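Local coordinates for SspB protein (Streptomyces clavuligerus, PDB 6JUF) that probably acts as a metal-dependent DNase in the SspABCD-SspE phosphorothioation-sensing system that defends bacteria against phage, at residues T177-P182 and C200-L205. Sequence-based numbering, arbitrary orientation.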
loop_
_atom_site.group_PDB
_atom_site.type_symbol
_atom_site.label_atom_id
_atom_site.label_comp_id
_atom_site.label_asym_id
_atom_site.label_seq_id
_atom_site.Cartn_x
_atom_site.Cartn_y
_atom_site.Cartn_z
ATOM N N THR B 177 -4.062 -15.634 -3.820
ATOM C CA THR B 177 -2.956 -15.305 -4.739
ATOM C C THR B 177 -2.844 -13.786 -4.950
ATOM O O THR B 177 -1.755 -13.233 -4.808
ATOM C CB THR B 177 -3.196 -15.968 -6.106
ATOM O OG1 THR B 177 -3.477 -17.363 -5.886
ATOM C CG2 THR B 177 -1.969 -15.883 -6.989
ATOM N N LYS B 178 -3.960 -13.112 -5.232
ATOM C CA LYS B 178 -3.960 -11.659 -5.432
ATOM C C LYS B 178 -3.498 -10.902 -4.179
ATOM O O LYS B 178 -2.897 -9.819 -4.306
ATOM C CB LYS B 178 -5.405 -11.164 -5.815
ATOM C CG LYS B 178 -5.734 -11.522 -7.249
ATOM C CD LYS B 178 -6.955 -10.777 -7.755
ATOM C CE LYS B 178 -8.207 -11.491 -7.401
ATOM N NZ LYS B 178 -9.315 -10.625 -7.869
ATOM N N MET B 179 -3.744 -11.472 -3.000
ATOM C CA MET B 179 -3.432 -10.800 -1.739
ATOM C C MET B 179 -1.915 -10.853 -1.478
ATOM O O MET B 179 -1.337 -9.911 -0.903
ATOM C CB MET B 179 -4.184 -11.492 -0.578
ATOM C CG MET B 179 -3.806 -10.949 0.827
ATOM S SD MET B 179 -5.105 -11.512 1.972
ATOM C CE MET B 179 -4.397 -10.867 3.475
ATOM N N TYR B 180 -1.279 -11.989 -1.813
ATOM C CA TYR B 180 0.111 -12.194 -1.384
ATOM C C TYR B 180 1.222 -12.151 -2.446
ATOM O O TYR B 180 2.396 -12.016 -2.076
ATOM C CB TYR B 180 0.261 -13.538 -0.622
ATOM C CG TYR B 180 -0.550 -13.614 0.667
ATOM C CD1 TYR B 180 -0.128 -12.890 1.821
ATOM C CD2 TYR B 180 -1.720 -14.355 0.754
ATOM C CE1 TYR B 180 -0.905 -12.925 2.999
ATOM C CE2 TYR B 180 -2.469 -14.382 1.913
ATOM C CZ TYR B 180 -2.066 -13.694 3.040
ATOM O OH TYR B 180 -2.817 -13.772 4.184
ATOM N N VAL B 181 0.916 -12.361 -3.734
ATOM C CA VAL B 181 1.951 -12.447 -4.766
ATOM C C VAL B 181 2.196 -11.060 -5.406
ATOM O O VAL B 181 1.331 -10.169 -5.363
ATOM C CB VAL B 181 1.633 -13.493 -5.899
ATOM C CG1 VAL B 181 1.271 -14.834 -5.289
ATOM C CG2 VAL B 181 0.562 -12.988 -6.862
ATOM N N PRO B 182 3.404 -10.863 -5.966
ATOM C CA PRO B 182 3.668 -9.556 -6.596
ATOM C C PRO B 182 2.694 -9.256 -7.711
ATOM O O PRO B 182 2.245 -10.178 -8.415
ATOM C CB PRO B 182 5.109 -9.690 -7.141
ATOM C CG PRO B 182 5.730 -10.789 -6.267
ATOM C CD PRO B 182 4.589 -11.745 -5.945
ATOM N N CYS B 200 -2.425 -4.096 -3.105
ATOM C CA CYS B 200 -2.782 -4.878 -1.899
ATOM C C CYS B 200 -1.558 -4.859 -1.016
ATOM O O CYS B 200 -0.504 -5.408 -1.431
ATOM C CB CYS B 200 -3.141 -6.347 -2.249
ATOM S SG CYS B 200 -3.702 -7.157 -0.741
ATOM N N PRO B 201 -1.642 -4.215 0.144
ATOM C CA PRO B 201 -0.403 -3.973 0.916
ATOM C C PRO B 201 0.207 -5.257 1.473
ATOM O O PRO B 201 1.366 -5.278 1.871
ATOM C CB PRO B 201 -0.854 -3.014 2.039
ATOM C CG PRO B 201 -2.351 -3.287 2.180
ATOM C CD PRO B 201 -2.837 -3.584 0.776
ATOM N N PHE B 202 -0.551 -6.346 1.444
ATOM C CA PHE B 202 -0.000 -7.613 1.924
ATOM C C PHE B 202 1.036 -8.218 0.997
ATOM O O PHE B 202 1.802 -9.090 1.424
ATOM C CB PHE B 202 -1.128 -8.600 2.210
ATOM C CG PHE B 202 -2.018 -8.130 3.347
ATOM C CD1 PHE B 202 -1.664 -8.391 4.671
ATOM C CD2 PHE B 202 -3.115 -7.292 3.096
ATOM C CE1 PHE B 202 -2.473 -7.967 5.732
ATOM C CE2 PHE B 202 -3.888 -6.805 4.162
ATOM C CZ PHE B 202 -3.554 -7.142 5.493
ATOM N N ARG B 203 1.097 -7.713 -0.247
ATOM C CA ARG B 203 2.126 -8.201 -1.163
ATOM C C ARG B 203 3.532 -7.858 -0.671
ATOM O O ARG B 203 4.508 -8.556 -1.005
ATOM C CB ARG B 203 1.884 -7.696 -2.589
ATOM C CG ARG B 203 0.557 -8.121 -3.159
ATOM C CD ARG B 203 0.261 -7.374 -4.455
ATOM N NE ARG B 203 -1.078 -7.805 -4.925
ATOM C CZ ARG B 203 -1.898 -6.989 -5.596
ATOM N NH1 ARG B 203 -1.471 -5.778 -5.903
ATOM N NH2 ARG B 203 -3.099 -7.379 -6.001
ATOM N N GLU B 204 3.643 -6.815 0.150
ATOM C CA GLU B 204 4.948 -6.429 0.667
ATOM C C GLU B 204 5.531 -7.437 1.621
ATOM O O GLU B 204 6.738 -7.360 1.880
ATOM C CB GLU B 204 4.925 -5.059 1.379
ATOM C CG GLU B 204 4.712 -3.950 0.398
ATOM C CD GLU B 204 5.488 -2.705 0.807
ATOM O OE1 GLU B 204 4.881 -1.646 0.926
ATOM O OE2 GLU B 204 6.717 -2.811 0.995
ATOM N N LEU B 205 4.722 -8.363 2.123
ATOM C CA LEU B 205 5.212 -9.393 3.078
ATOM C C LEU B 205 6.062 -10.436 2.359
ATOM O O LEU B 205 6.763 -11.180 3.036
ATOM C CB LEU B 205 4.052 -10.058 3.877
ATOM C CG LEU B 205 3.145 -9.057 4.633
ATOM C CD1 LEU B 205 2.084 -9.835 5.401
ATOM C CD2 LEU B 205 3.970 -8.063 5.500
HETATM O O HOH W 1 3.035 -11.546 0.610
HETATM O O HOH W 2 4.720 -10.754 -2.740
#
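Arg-203 reaches across to the C-terminal end of helix 166-180 and binds Lys-178 O. Arg-203 CB lies 3.8 Å from Val-181 O. Arg-203 CG is 3.1 Å from Val-181 O and also touches Met-179 O. CD stays beside Val-181 O. The chain is extended from CG to NE (chi3 -178°), which sets NE against Lys-178 O, in the last turn of the helix. Arg-203 NE donates to Lys-178 O at 2.8 Å, nearly along the C=O axis. Arg-203 NH2 donates to Lys-178 O at 3.0 Å. The guanidinium thus grips one carbonyl oxygen side-on, with that oxygen near its plane. Cys-200 CB sits over one face. NH1 bonds Leu-198 O and forms a salt bridge with Glu-204 of the second subunit.

Beside this, Met-179 CE rests over the face of the Phe-202 ring, 3.7 Å from its centroid, in a CH-pi contact. Met-179 CG lies over the centre of the Tyr-180 ring. Two waters donate to Tyr-180 O; one also donates to Phe-202 O, the other to Arg-203 O.

An arginine gripping a carbonyl oxygen of the last helical turn, with a Met-aromatic contact beside it (Met-179 on Phe-202), joins helix 166-180 to the 3-10 segment 201-205 at the interface with the second subunit.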